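Local coordinates for protein gamma-glutamyl-gamma-aminobutyrate hydrolase PuuD (Escherichia coli, PDB 6VTV) that hydrolyses the gamma-glutamyl linkage of gamma-glutamyl-gamma-aminobutyrate, releasing glutamate and 4-aminobutanoate in the last step of putrescine breakdown, at residues M9-I14 and F244-Q249; D67-G73 and I112-C118; R96-M101 and R119-E123; P196-E201 and A211-I215; L221-P227 and I239-G243. All blocks are in the same frame, centred on the assembly; numbering follows the deposited sequence. Where two conformers were deposited one is given.

Contact 1: residues M9-I14 and F244-Q249; sequences MNNPVI and FITACQ
Met9 meets Gln249 and Ile245, two residues that the helical bond from Gln249 N to Ile245 O, 2.9 Å long, sets one turn apart. The methionine chain runs out extended until CE lies 3.4 Å from Gln249 NE2 and 3.6 Å from Ile245 CG2; Met9 is poorly ordered, so this outer touch is less certain than the rest. Further in, Pro12 lays CB against Cys248 CB at 3.8 Å. Ile14 divides its branches: CD1 reaches Cys248 SG at 3.7 Å and also touches Ile245 CD1, whereas CG2 meets the edge of the Phe244 ring at CE2, 3.9 Å away. Cys248 SG lies over one face of that ring, toward the rim. Alternation along an extended chain does the sorting here, since Pro12 and Ile14 face the helix while Val13 turns away onto Ile47. Helix 235-254 is thereby packed on the start of strand 13-23, with Ile39 of helix 33-42 against both Ile14 and Phe244, and Asp67 OD2 accepting from Val13 N.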
# COMPACT_ATOMS: atom_id res chain seq x y z
N MET B 9 21.73 6.21 -7.52
CA MET B 9 20.58 7.01 -7.91
C MET B 9 19.80 7.44 -6.68
O MET B 9 19.62 6.66 -5.75
CB MET B 9 19.68 6.19 -8.84
CG MET B 9 18.40 6.85 -9.28
SD MET B 9 17.66 5.92 -10.63
CE MET B 9 16.46 7.10 -11.22
N ASN B 10 19.34 8.69 -6.70
CA ASN B 10 18.27 9.13 -5.81
C ASN B 10 16.94 8.74 -6.44
O ASN B 10 16.65 9.13 -7.58
CB ASN B 10 18.34 10.63 -5.57
CG ASN B 10 19.08 10.98 -4.29
OD1 ASN B 10 20.29 10.78 -4.17
ND2 ASN B 10 18.35 11.53 -3.32
N ASN B 11 16.14 7.96 -5.72
CA ASN B 11 14.97 7.33 -6.30
C ASN B 11 13.74 8.19 -6.09
O ASN B 11 13.36 8.44 -4.93
CB ASN B 11 14.77 5.95 -5.70
CG ASN B 11 16.04 5.12 -5.71
OD1 ASN B 11 16.80 5.11 -4.73
ND2 ASN B 11 16.29 4.44 -6.82
N PRO B 12 13.09 8.67 -7.15
CA PRO B 12 11.91 9.53 -6.97
C PRO B 12 10.78 8.80 -6.27
O PRO B 12 10.58 7.59 -6.44
CB PRO B 12 11.52 9.89 -8.41
CG PRO B 12 12.76 9.67 -9.22
CD PRO B 12 13.47 8.52 -8.56
N VAL B 13 10.03 9.55 -5.46
CA VAL B 13 8.89 9.00 -4.74
C VAL B 13 7.72 8.86 -5.70
O VAL B 13 7.27 9.84 -6.29
CB VAL B 13 8.51 9.88 -3.54
CG1 VAL B 13 7.33 9.28 -2.79
CG2 VAL B 13 9.70 10.07 -2.62
N ILE B 14 7.23 7.64 -5.86
CA ILE B 14 6.13 7.34 -6.77
C ILE B 14 4.91 6.94 -5.94
O ILE B 14 4.94 5.93 -5.23
CB ILE B 14 6.50 6.22 -7.76
CG1 ILE B 14 7.85 6.53 -8.43
CG2 ILE B 14 5.42 6.06 -8.81
CD1 ILE B 14 7.87 7.84 -9.19
N PHE B 244 9.29 7.12 -17.66
CA PHE B 244 8.51 7.66 -16.55
C PHE B 244 9.41 8.15 -15.43
O PHE B 244 9.26 9.28 -14.93
CB PHE B 244 7.53 6.60 -16.04
CG PHE B 244 6.77 7.01 -14.82
CD1 PHE B 244 6.17 8.26 -14.74
CD2 PHE B 244 6.65 6.15 -13.74
CE1 PHE B 244 5.47 8.64 -13.61
CE2 PHE B 244 5.95 6.52 -12.61
CZ PHE B 244 5.36 7.77 -12.54
N ILE B 245 10.36 7.32 -15.01
CA ILE B 245 11.25 7.69 -13.91
C ILE B 245 12.12 8.88 -14.30
O ILE B 245 12.38 9.78 -13.49
CB ILE B 245 12.09 6.48 -13.47
CG1 ILE B 245 11.18 5.39 -12.89
CG2 ILE B 245 13.12 6.89 -12.44
CD1 ILE B 245 10.33 5.87 -11.73
N THR B 246 12.59 8.90 -15.56
CA THR B 246 13.36 10.04 -16.05
C THR B 246 12.54 11.32 -15.98
O THR B 246 13.07 12.40 -15.66
CB THR B 246 13.82 9.78 -17.48
OG1 THR B 246 14.67 8.63 -17.51
CG2 THR B 246 14.60 10.98 -18.02
N ALA B 247 11.24 11.23 -16.28
CA ALA B 247 10.37 12.39 -16.18
C ALA B 247 10.22 12.86 -14.74
O ALA B 247 10.21 14.06 -14.47
CB ALA B 247 9.00 12.07 -16.78
N CYS B 248 10.12 11.91 -13.80
CA CYS B 248 10.05 12.28 -12.39
C CYS B 248 11.35 12.93 -11.93
O CYS B 248 11.32 13.89 -11.16
CB CYS B 248 9.73 11.05 -11.55
SG CYS B 248 8.21 10.20 -12.06
N GLN B 249 12.49 12.42 -12.40
CA GLN B 249 13.76 13.09 -12.14
C GLN B 249 13.75 14.51 -12.69
O GLN B 249 14.21 15.45 -12.03
CB GLN B 249 14.92 12.30 -12.74
CG GLN B 249 15.24 11.01 -12.02
CD GLN B 249 16.30 10.20 -12.73
OE1 GLN B 249 16.06 9.63 -13.79
NE2 GLN B 249 17.50 10.17 -12.15

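Contact 2: residues D67-G73 and I112-C118; sequences DGIYLPG and IPIFAIC
A beta-alpha-beta crossover brings strands 68-71 and 114-117 side by side, helix 94-109 making the connection, and Ile69, Tyr70 and Leu71 pair in parallel with Ile114, Phe115 and Ala116. The segment axes are 4.8 Å apart and run almost exactly parallel. As parallel pairing requires, the bonds fan out from alternate residues: Ile69 N gives to Pro113 O at 2.8 Å and Ile69 O receives Phe115 N, then Leu71 N gives to Phe115 O at 2.9 Å and Leu71 O receives Ile117 N at 2.8 Å. The second strand of this crossover leads into the nucleophile elbow of the class I glutamine amidotransferase fold, where Cys118, the predicted nucleophile, takes an unusual backbone conformation (phi 55°, psi -99°) at the N-cap of helix 119-127. Beside it Gly73 lets the chains run close, its CA 4.0 Å from Cys118 CB. On one sheet face Ile69, Leu71 and Ile114 lie under helix 94-109, while Ala116, its CB 3.8 Å from Leu71 CB, packs next to helix 119-127. On the other, the Tyr70 and Phe115 side chains lie alongside one another, pointing the same way, because both hold CG anti to the backbone N. Ile117 CD1 comes to the Tyr70 ring edge, 3.7 Å from OH; that hydroxyl is bonded to Tyr35 O, and Phe241 of helix 235-254 meets Phe115 edge-to-face.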
# COMPACT_ATOMS: atom_id res chain seq x y z
N ASP B 67 6.86 12.57 -6.42
CA ASP B 67 7.52 12.96 -7.65
C ASP B 67 6.87 12.35 -8.89
O ASP B 67 7.24 12.71 -10.01
CB ASP B 67 9.00 12.57 -7.61
CG ASP B 67 9.70 13.05 -6.35
OD1 ASP B 67 9.59 14.25 -6.03
OD2 ASP B 67 10.35 12.22 -5.68
N GLY B 68 5.91 11.45 -8.71
CA GLY B 68 5.21 10.84 -9.82
C GLY B 68 4.00 10.08 -9.33
O GLY B 68 3.94 9.65 -8.17
N ILE B 69 3.02 9.94 -10.23
CA ILE B 69 1.78 9.24 -9.94
C ILE B 69 1.71 7.99 -10.81
O ILE B 69 1.97 8.06 -12.01
CB ILE B 69 0.55 10.14 -10.17
CG1 ILE B 69 0.66 11.42 -9.34
CG2 ILE B 69 -0.73 9.39 -9.83
CD1 ILE B 69 0.91 11.17 -7.87
N TYR B 70 1.35 6.87 -10.20
CA TYR B 70 1.37 5.56 -10.84
C TYR B 70 -0.02 4.95 -10.72
O TYR B 70 -0.48 4.66 -9.61
CB TYR B 70 2.43 4.67 -10.19
CG TYR B 70 2.68 3.33 -10.85
CD1 TYR B 70 2.57 3.17 -12.23
CD2 TYR B 70 3.04 2.22 -10.09
CE1 TYR B 70 2.81 1.94 -12.82
CE2 TYR B 70 3.27 1.00 -10.67
CZ TYR B 70 3.16 0.86 -12.03
OH TYR B 70 3.41 -0.37 -12.61
N LEU B 71 -0.69 4.76 -11.85
CA LEU B 71 -2.05 4.21 -11.88
C LEU B 71 -2.02 2.79 -12.41
O LEU B 71 -1.99 2.58 -13.63
CB LEU B 71 -2.96 5.08 -12.75
CG LEU B 71 -3.11 6.56 -12.38
CD1 LEU B 71 -4.13 7.21 -13.30
CD2 LEU B 71 -3.50 6.73 -10.93
N PRO B 72 -2.02 1.77 -11.55
CA PRO B 72 -1.99 0.39 -12.03
C PRO B 72 -3.32 -0.01 -12.65
O PRO B 72 -4.36 0.63 -12.46
CB PRO B 72 -1.71 -0.43 -10.77
CG PRO B 72 -1.30 0.56 -9.72
CD PRO B 72 -1.98 1.84 -10.08
N GLY B 73 -3.27 -1.10 -13.41
CA GLY B 73 -4.49 -1.73 -13.89
C GLY B 73 -5.20 -2.49 -12.78
O GLY B 73 -4.70 -2.64 -11.66
N ILE B 112 2.82 17.08 -12.31
CA ILE B 112 3.48 15.89 -11.77
C ILE B 112 3.37 14.76 -12.80
O ILE B 112 2.28 14.53 -13.34
CB ILE B 112 2.85 15.48 -10.45
CG1 ILE B 112 2.96 16.61 -9.43
CG2 ILE B 112 3.50 14.21 -9.91
CD1 ILE B 112 2.17 16.36 -8.16
N PRO B 113 4.47 14.06 -13.11
CA PRO B 113 4.39 12.99 -14.10
C PRO B 113 3.42 11.90 -13.69
O PRO B 113 3.30 11.55 -12.51
CB PRO B 113 5.83 12.46 -14.16
CG PRO B 113 6.67 13.61 -13.71
CD PRO B 113 5.85 14.32 -12.67
N ILE B 114 2.70 11.36 -14.68
CA ILE B 114 1.73 10.30 -14.48
C ILE B 114 2.03 9.18 -15.46
O ILE B 114 2.27 9.42 -16.65
CB ILE B 114 0.28 10.79 -14.66
CG1 ILE B 114 0.01 12.03 -13.80
CG2 ILE B 114 -0.71 9.68 -14.33
CD1 ILE B 114 -1.35 12.65 -14.05
N PHE B 115 2.01 7.94 -14.97
CA PHE B 115 2.07 6.75 -15.81
C PHE B 115 0.92 5.84 -15.43
O PHE B 115 0.82 5.39 -14.29
CB PHE B 115 3.41 6.02 -15.66
CG PHE B 115 3.60 4.90 -16.64
CD1 PHE B 115 3.18 5.03 -17.95
CD2 PHE B 115 4.19 3.71 -16.25
CE1 PHE B 115 3.35 4.00 -18.86
CE2 PHE B 115 4.37 2.67 -17.15
CZ PHE B 115 3.95 2.82 -18.46
N ALA B 116 0.04 5.58 -16.40
CA ALA B 116 -1.21 4.86 -16.16
C ALA B 116 -1.26 3.60 -17.01
O ALA B 116 -0.85 3.61 -18.17
CB ALA B 116 -2.41 5.76 -16.47
N ILE B 117 -1.76 2.52 -16.41
CA ILE B 117 -1.78 1.20 -17.04
C ILE B 117 -3.21 0.67 -17.04
O ILE B 117 -3.85 0.61 -15.99
CB ILE B 117 -0.84 0.21 -16.32
CG1 ILE B 117 0.62 0.64 -16.49
CG2 ILE B 117 -1.06 -1.21 -16.83
CD1 ILE B 117 1.61 -0.29 -15.82
N CYS B 118 -3.69 0.29 -18.23
CA CYS B 118 -4.98 -0.38 -18.42
C CYS B 118 -6.12 0.43 -17.81
O CYS B 118 -6.61 1.38 -18.44
CB CYS B 118 -4.94 -1.79 -17.83
SG CYS B 118 -6.40 -2.80 -18.20

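Contact 3: residues R96-M101 and R119-E123; sequences RDLLSM and RGLQE
Glu123 OE2 sits at the centre of a buried salt-bridge network joining helices 94-109 and 119-127 of the glutamine amidotransferase fold, the second helix being the one that follows the nucleophile elbow. Arg96 takes the carboxylate side-on: NE reaches OE2 of Glu123 at 2.7 Å on its syn side, and NH2 reaches OE1 at 3.2 Å from above the carboxylate plane. Pro72 O also approaches Arg96 NH2, suspiciously closely. On the anti side of OE2 stands Arg119 NH1, 2.6 Å away and from the same helix as Glu123. Ser100 OG lies 2.7 Å from this same Glu123 oxygen and 2.9 Å from Arg96 O; it has one proton between the two. So many donors would probably keep Glu123 ionised despite its burial. In the next shell Asp97 holds Arg119 in place. Its OD1 receives both NH1 and NH2 of Arg119, end-on, at 2.9 and 3.0 Å, nearly in the guanidinium plane. Arg119 CD then lies over one face of the Arg96 guanidinium as the two arginines slide past each other, each turned to a carboxylate. Farther out, Gln79 NE2 bonds to Asp97 OD2 and Ser76 OG to Arg119 NE. The segment axes cross at -62° and come no closer than 10.9 Å, a gap spanned largely by these long polar chains, and the doubly bent Met101 brings its CE to Glu123 O.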
# COMPACT_ATOMS: atom_id res chain seq x y z
N ARG B 96 -11.53 3.68 -5.47
CA ARG B 96 -10.42 3.97 -6.38
C ARG B 96 -10.80 5.04 -7.39
O ARG B 96 -9.99 5.92 -7.70
CB ARG B 96 -9.98 2.69 -7.10
CG ARG B 96 -9.25 2.97 -8.40
CD ARG B 96 -8.08 2.04 -8.64
NE ARG B 96 -7.30 2.47 -9.80
CZ ARG B 96 -6.28 1.79 -10.31
NH1 ARG B 96 -5.91 0.64 -9.78
NH2 ARG B 96 -5.64 2.27 -11.37
N ASP B 97 -12.04 4.99 -7.90
CA ASP B 97 -12.53 6.05 -8.78
C ASP B 97 -12.36 7.42 -8.13
O ASP B 97 -11.86 8.36 -8.75
CB ASP B 97 -14.00 5.81 -9.11
CG ASP B 97 -14.20 4.75 -10.17
OD1 ASP B 97 -13.20 4.21 -10.68
OD2 ASP B 97 -15.37 4.44 -10.48
N LEU B 98 -12.76 7.54 -6.86
CA LEU B 98 -12.66 8.80 -6.15
C LEU B 98 -11.21 9.27 -6.07
O LEU B 98 -10.89 10.42 -6.38
CB LEU B 98 -13.26 8.66 -4.76
CG LEU B 98 -13.73 9.94 -4.06
CD1 LEU B 98 -14.91 10.57 -4.80
CD2 LEU B 98 -14.09 9.65 -2.61
N LEU B 99 -10.31 8.37 -5.64
CA LEU B 99 -8.91 8.75 -5.50
C LEU B 99 -8.26 9.01 -6.86
O LEU B 99 -7.49 9.97 -7.00
CB LEU B 99 -8.14 7.65 -4.75
CG LEU B 99 -6.64 7.88 -4.58
CD1 LEU B 99 -6.37 9.14 -3.79
CD2 LEU B 99 -5.97 6.67 -3.93
N SER B 100 -8.56 8.18 -7.86
CA SER B 100 -7.95 8.34 -9.17
C SER B 100 -8.32 9.67 -9.80
O SER B 100 -7.46 10.40 -10.31
CB SER B 100 -8.35 7.18 -10.08
OG SER B 100 -7.80 5.96 -9.62
N MET B 101 -9.62 10.00 -9.80
CA MET B 101 -10.05 11.27 -10.38
C MET B 101 -9.41 12.45 -9.67
O MET B 101 -8.97 13.41 -10.31
CB MET B 101 -11.58 11.38 -10.33
CG MET B 101 -12.32 10.34 -11.15
SD MET B 101 -11.87 10.35 -12.90
CE MET B 101 -11.23 8.69 -13.09
N ARG B 119 -6.57 0.08 -16.61
CA ARG B 119 -7.60 0.87 -15.95
C ARG B 119 -7.13 2.31 -15.74
O ARG B 119 -7.95 3.24 -15.76
CB ARG B 119 -7.99 0.25 -14.61
CG ARG B 119 -9.22 0.89 -13.97
CD ARG B 119 -9.17 0.77 -12.46
NE ARG B 119 -10.51 0.59 -11.90
CZ ARG B 119 -11.27 1.57 -11.45
NH1 ARG B 119 -10.84 2.83 -11.50
NH2 ARG B 119 -12.47 1.31 -10.95
N GLY B 120 -5.83 2.51 -15.53
CA GLY B 120 -5.32 3.86 -15.38
C GLY B 120 -5.51 4.69 -16.63
O GLY B 120 -5.87 5.87 -16.55
N LEU B 121 -5.26 4.10 -17.81
CA LEU B 121 -5.54 4.80 -19.06
C LEU B 121 -7.01 5.19 -19.14
O LEU B 121 -7.34 6.33 -19.51
CB LEU B 121 -5.14 3.94 -20.25
CG LEU B 121 -5.60 4.41 -21.64
CD1 LEU B 121 -4.52 4.15 -22.68
CD2 LEU B 121 -6.90 3.74 -22.07
N GLN B 122 -7.90 4.26 -18.81
CA GLN B 122 -9.32 4.56 -18.80
C GLN B 122 -9.66 5.62 -17.76
O GLN B 122 -10.56 6.44 -17.98
CB GLN B 122 -10.12 3.28 -18.56
CG GLN B 122 -9.86 2.20 -19.60
CD GLN B 122 -10.39 0.83 -19.19
OE1 GLN B 122 -10.83 0.65 -18.05
NE2 GLN B 122 -10.34 -0.12 -20.11
N GLU B 123 -8.95 5.62 -16.63
CA GLU B 123 -9.11 6.70 -15.66
C GLU B 123 -8.64 8.03 -16.25
O GLU B 123 -9.28 9.07 -16.03
CB GLU B 123 -8.34 6.38 -14.38
CG GLU B 123 -9.01 5.31 -13.52
CD GLU B 123 -8.10 4.78 -12.44
OE1 GLU B 123 -6.87 4.99 -12.53
OE2 GLU B 123 -8.61 4.16 -11.48

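Contact 4: residues P196-E201 and A211-I215; sequences PRLRVE and AVSVI
Strands 198-203 and 209-214 pair antiparallel with a marked twist, their segment axes 4.4 Å apart and 147° between their directions. This is a beta hairpin within the mixed sheet, between strands 161-165 and 220-223. Arg199 and Ser213 are its hydrogen-bonded pair, Arg199 N to Ser213 O at 2.7 Å and Ser213 N to Arg199 O at 3.0 Å, flanked by the non-hydrogen-bonded pairs Leu198 with Val214 and Val200 with Val212. Single bonds, Glu201 N to Ala211 O and Ile215 N to Arg197 O, continue it at either end. The two faces differ in character. On one, Leu198 divides its methyls, CD1 against Val214 CG2 at 3.6 Å and CD2 against Val212 CG2, under Val125 of helix 119-127. The face with Arg199 and Ser213 is more polar. Ser213 OG, placed between the backbone N and carbonyl carbon (chi1 79°), gives its proton to the anti lone pair of Glu201 OE2 at 2.8 Å. That carboxylate also receives Leu170 N and Leu171 N, so it ties the hairpin to the start of helix 170-174. Arg199, modelled in two conformers, lays one face of its guanidinium on Ile215 CG1; its approach to Ser213 OG is weak and doubtful. At the end of the pairing a single water bridges the chains, donating to Ile215 O at 2.6 Å and to Arg197 O at 2.5 Å, a notably short distance.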
# COMPACT_ATOMS: atom_id res chain seq x y z
N PRO B 196 -10.14 16.42 -26.47
CA PRO B 196 -9.08 17.20 -27.13
C PRO B 196 -7.93 17.56 -26.20
O PRO B 196 -6.87 17.96 -26.69
CB PRO B 196 -9.81 18.45 -27.63
CG PRO B 196 -11.06 18.53 -26.81
CD PRO B 196 -11.45 17.11 -26.53
N ARG B 197 -8.11 17.45 -24.88
CA ARG B 197 -7.00 17.63 -23.95
C ARG B 197 -5.95 16.54 -24.10
O ARG B 197 -4.80 16.75 -23.73
CB ARG B 197 -7.51 17.65 -22.51
CG ARG B 197 -8.39 18.84 -22.16
CD ARG B 197 -9.01 18.68 -20.78
NE ARG B 197 -8.00 18.70 -19.72
CZ ARG B 197 -8.24 18.36 -18.46
NH1 ARG B 197 -9.45 17.96 -18.09
NH2 ARG B 197 -7.26 18.41 -17.57
N LEU B 198 -6.33 15.38 -24.64
CA LEU B 198 -5.45 14.24 -24.79
C LEU B 198 -5.04 14.07 -26.24
O LEU B 198 -5.78 14.42 -27.16
CB LEU B 198 -6.14 12.95 -24.31
CG LEU B 198 -5.90 12.46 -22.88
CD1 LEU B 198 -5.97 13.62 -21.90
CD2 LEU B 198 -6.89 11.37 -22.51
N ARG B 199 -3.84 13.54 -26.44
CA ARG B 199 -3.32 13.20 -27.75
C ARG B 199 -3.21 11.69 -27.88
O ARG B 199 -2.78 11.01 -26.94
CB ARG B 199 -1.95 13.86 -27.97
CG ARG B 199 -1.06 13.17 -28.99
CD ARG B 199 0.42 13.37 -28.67
NE ARG B 199 0.76 14.78 -28.45
CZ ARG B 199 1.13 15.29 -27.28
NH1 ARG B 199 1.21 14.51 -26.21
NH2 ARG B 199 1.43 16.58 -27.18
N VAL B 200 -3.63 11.15 -29.03
CA VAL B 200 -3.58 9.71 -29.23
C VAL B 200 -2.14 9.29 -29.49
O VAL B 200 -1.45 9.86 -30.34
CB VAL B 200 -4.50 9.30 -30.39
CG1 VAL B 200 -4.33 7.83 -30.71
CG2 VAL B 200 -5.95 9.61 -30.04
N GLU B 201 -1.68 8.29 -28.74
CA GLU B 201 -0.30 7.82 -28.84
C GLU B 201 -0.15 6.54 -29.65
O GLU B 201 0.86 6.38 -30.34
CB GLU B 201 0.28 7.59 -27.44
CG GLU B 201 0.56 8.87 -26.67
CD GLU B 201 1.84 9.55 -27.11
OE1 GLU B 201 2.61 8.94 -27.87
OE2 GLU B 201 2.06 10.71 -26.70
N ALA B 211 -3.20 3.92 -26.33
CA ALA B 211 -2.29 4.75 -25.56
C ALA B 211 -2.62 6.21 -25.80
O ALA B 211 -2.93 6.60 -26.93
CB ALA B 211 -0.83 4.46 -25.93
N VAL B 212 -2.57 7.01 -24.74
CA VAL B 212 -2.86 8.44 -24.80
C VAL B 212 -1.82 9.20 -23.98
O VAL B 212 -1.07 8.62 -23.19
CB VAL B 212 -4.28 8.78 -24.28
CG1 VAL B 212 -5.34 8.23 -25.21
CG2 VAL B 212 -4.47 8.24 -22.86
N SER B 213 -1.79 10.51 -24.17
CA SER B 213 -0.95 11.38 -23.36
C SER B 213 -1.60 12.76 -23.29
O SER B 213 -2.28 13.18 -24.23
CB SER B 213 0.48 11.48 -23.90
OG SER B 213 0.56 12.38 -24.99
N VAL B 214 -1.38 13.44 -22.17
CA VAL B 214 -1.97 14.76 -21.96
C VAL B 214 -1.13 15.81 -22.68
O VAL B 214 0.08 15.91 -22.45
CB VAL B 214 -2.09 15.08 -20.46
CG1 VAL B 214 -2.51 16.52 -20.26
CG2 VAL B 214 -3.08 14.14 -19.80
N ILE B 215 -1.77 16.58 -23.55
CA ILE B 215 -1.09 17.68 -24.22
C ILE B 215 -0.76 18.76 -23.20
O ILE B 215 -1.51 18.99 -22.24
CB ILE B 215 -1.97 18.23 -25.36
CG1 ILE B 215 -2.37 17.10 -26.31
CG2 ILE B 215 -1.24 19.33 -26.13
CD1 ILE B 215 -3.44 17.49 -27.31
O HOH W 1 -4.05 18.86 -22.54
O HOH W 2 2.86 16.22 -24.23

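Contact 5: residues L221-P227 and I239-G243; sequences LGVQWHP and ILFEG
Leu240 and Pro227 head a largely apolar contact without a hydrogen bond across it. The leucine, its CG anti to the carbonyl carbon (chi1 -68°), drives CD1 toward the loop, where it meets Pro227 CB at 4.1 Å and the indole of Trp225 at NE1 and CZ2, both 4.1 Å away. Its other methyl, CD2, turns back along the strand to Leu221 CD2 at 4.2 Å. One side chain thus spans the last strand residues and the loop beyond. Val223 CB lies over one face of the indole, offset toward its rim. A second set of touches belongs to Phe241: its CE2 touches Pro227 CB at 4.0 Å, while Pro227 O lies at the ring edge, 3.6 Å from the same CE2. Helix 235-254 in this way backs the loop between Trp225 and Pro227, which bears His226, a predicted catalytic residue bonded through ND1 to Glu228 OE2, consistent with the Cys-His-Glu triad of class I glutamine amidotransferases.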
# COMPACT_ATOMS: atom_id res chain seq x y z
N LEU B 221 1.24 9.91 -19.33
CA LEU B 221 1.09 8.86 -20.33
C LEU B 221 0.23 7.72 -19.80
O LEU B 221 0.37 7.32 -18.64
CB LEU B 221 2.46 8.32 -20.75
CG LEU B 221 2.48 7.08 -21.64
CD1 LEU B 221 1.96 7.40 -23.03
CD2 LEU B 221 3.89 6.49 -21.71
N GLY B 222 -0.65 7.22 -20.64
CA GLY B 222 -1.42 6.03 -20.32
C GLY B 222 -1.32 5.01 -21.44
O GLY B 222 -1.27 5.37 -22.61
N VAL B 223 -1.25 3.74 -21.05
CA VAL B 223 -1.24 2.64 -22.01
C VAL B 223 -2.33 1.65 -21.61
O VAL B 223 -2.63 1.46 -20.42
CB VAL B 223 0.14 1.94 -22.09
CG1 VAL B 223 1.22 2.94 -22.47
CG2 VAL B 223 0.49 1.25 -20.79
N GLN B 224 -2.93 1.02 -22.62
CA GLN B 224 -4.02 0.08 -22.38
C GLN B 224 -3.53 -1.32 -22.05
O GLN B 224 -4.24 -2.08 -21.39
CB GLN B 224 -4.96 0.05 -23.59
CG GLN B 224 -6.18 -0.84 -23.44
CD GLN B 224 -7.13 -0.37 -22.35
OE1 GLN B 224 -7.92 0.55 -22.55
NE2 GLN B 224 -7.04 -1.00 -21.18
N TRP B 225 -2.32 -1.67 -22.49
CA TRP B 225 -1.76 -2.99 -22.22
C TRP B 225 -1.10 -2.99 -20.84
O TRP B 225 -1.23 -2.05 -20.06
CB TRP B 225 -0.80 -3.40 -23.33
CG TRP B 225 0.37 -2.48 -23.53
CD1 TRP B 225 1.61 -2.62 -22.98
CD2 TRP B 225 0.42 -1.31 -24.35
NE1 TRP B 225 2.43 -1.59 -23.40
CE2 TRP B 225 1.72 -0.78 -24.24
CE3 TRP B 225 -0.52 -0.65 -25.16
CZ2 TRP B 225 2.11 0.38 -24.91
CZ3 TRP B 225 -0.12 0.50 -25.83
CH2 TRP B 225 1.18 1.00 -25.70
N HIS B 226 -0.37 -4.07 -20.53
CA HIS B 226 0.23 -4.29 -19.22
C HIS B 226 1.74 -4.38 -19.36
O HIS B 226 2.30 -5.49 -19.45
CB HIS B 226 -0.34 -5.54 -18.56
CG HIS B 226 -1.70 -5.35 -17.97
ND1 HIS B 226 -1.93 -5.36 -16.61
CD2 HIS B 226 -2.91 -5.15 -18.55
CE1 HIS B 226 -3.22 -5.17 -16.38
NE2 HIS B 226 -3.83 -5.04 -17.54
N PRO B 227 2.44 -3.25 -19.37
CA PRO B 227 3.91 -3.29 -19.44
C PRO B 227 4.57 -3.71 -18.14
O PRO B 227 5.77 -4.00 -18.14
CB PRO B 227 4.29 -1.85 -19.81
CG PRO B 227 3.19 -1.03 -19.23
CD PRO B 227 1.93 -1.87 -19.29
N ILE B 239 11.66 0.51 -21.46
CA ILE B 239 11.82 1.89 -21.91
C ILE B 239 10.70 2.77 -21.37
O ILE B 239 10.92 3.93 -21.00
CB ILE B 239 11.91 1.94 -23.45
CG1 ILE B 239 13.17 1.22 -23.92
CG2 ILE B 239 11.90 3.38 -23.94
CD1 ILE B 239 13.28 1.08 -25.43
N LEU B 240 9.48 2.23 -21.31
CA LEU B 240 8.35 3.02 -20.82
C LEU B 240 8.53 3.40 -19.36
O LEU B 240 8.35 4.56 -18.97
CB LEU B 240 7.05 2.24 -21.00
CG LEU B 240 6.58 2.02 -22.44
CD1 LEU B 240 5.33 1.16 -22.47
CD2 LEU B 240 6.33 3.35 -23.13
N PHE B 241 8.90 2.43 -18.52
CA PHE B 241 9.14 2.72 -17.11
C PHE B 241 10.39 3.58 -16.94
O PHE B 241 10.44 4.44 -16.06
CB PHE B 241 9.25 1.43 -16.31
CG PHE B 241 7.92 0.79 -16.02
CD1 PHE B 241 7.11 1.26 -15.00
CD2 PHE B 241 7.48 -0.29 -16.77
CE1 PHE B 241 5.88 0.67 -14.74
CE2 PHE B 241 6.27 -0.88 -16.52
CZ PHE B 241 5.46 -0.41 -15.50
N GLU B 242 11.41 3.36 -17.78
CA GLU B 242 12.59 4.22 -17.72
C GLU B 242 12.24 5.66 -18.05
O GLU B 242 12.73 6.59 -17.39
CB GLU B 242 13.68 3.68 -18.65
CG GLU B 242 14.60 2.63 -18.02
CD GLU B 242 15.38 1.87 -19.08
OE1 GLU B 242 16.06 0.87 -18.76
OE2 GLU B 242 15.30 2.29 -20.25
N GLY B 243 11.38 5.86 -19.05
CA GLY B 243 10.98 7.21 -19.41
C GLY B 243 10.14 7.89 -18.34
O GLY B 243 10.25 9.10 -18.13

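Overall arrangement
Contacts 2 and 5 assemble the probable active site: Cys118 N bonds to Val223 O at 2.7 Å where strands 114-117 and 220-223 adjoin, and the Cys118 and His226 side chains approach to about 3 Å. The bound manganese lies about 8 Å from the side chain of Cys118 and about 6 Å from that of Trp225. Contact 3, its centre 10 Å from that of contact 2, adjoins it, Leu71 lying on Gly120 and Glu123, and Leu121 touches contacts 4 and 5. Contact 4 extends the sheet, Val212 O accepting from Gly222 N at 2.9 Å. Contact 1 joins contact 2 through Asp67 and shares helix 235-254 with contact 5, enclosing the other four along the chain.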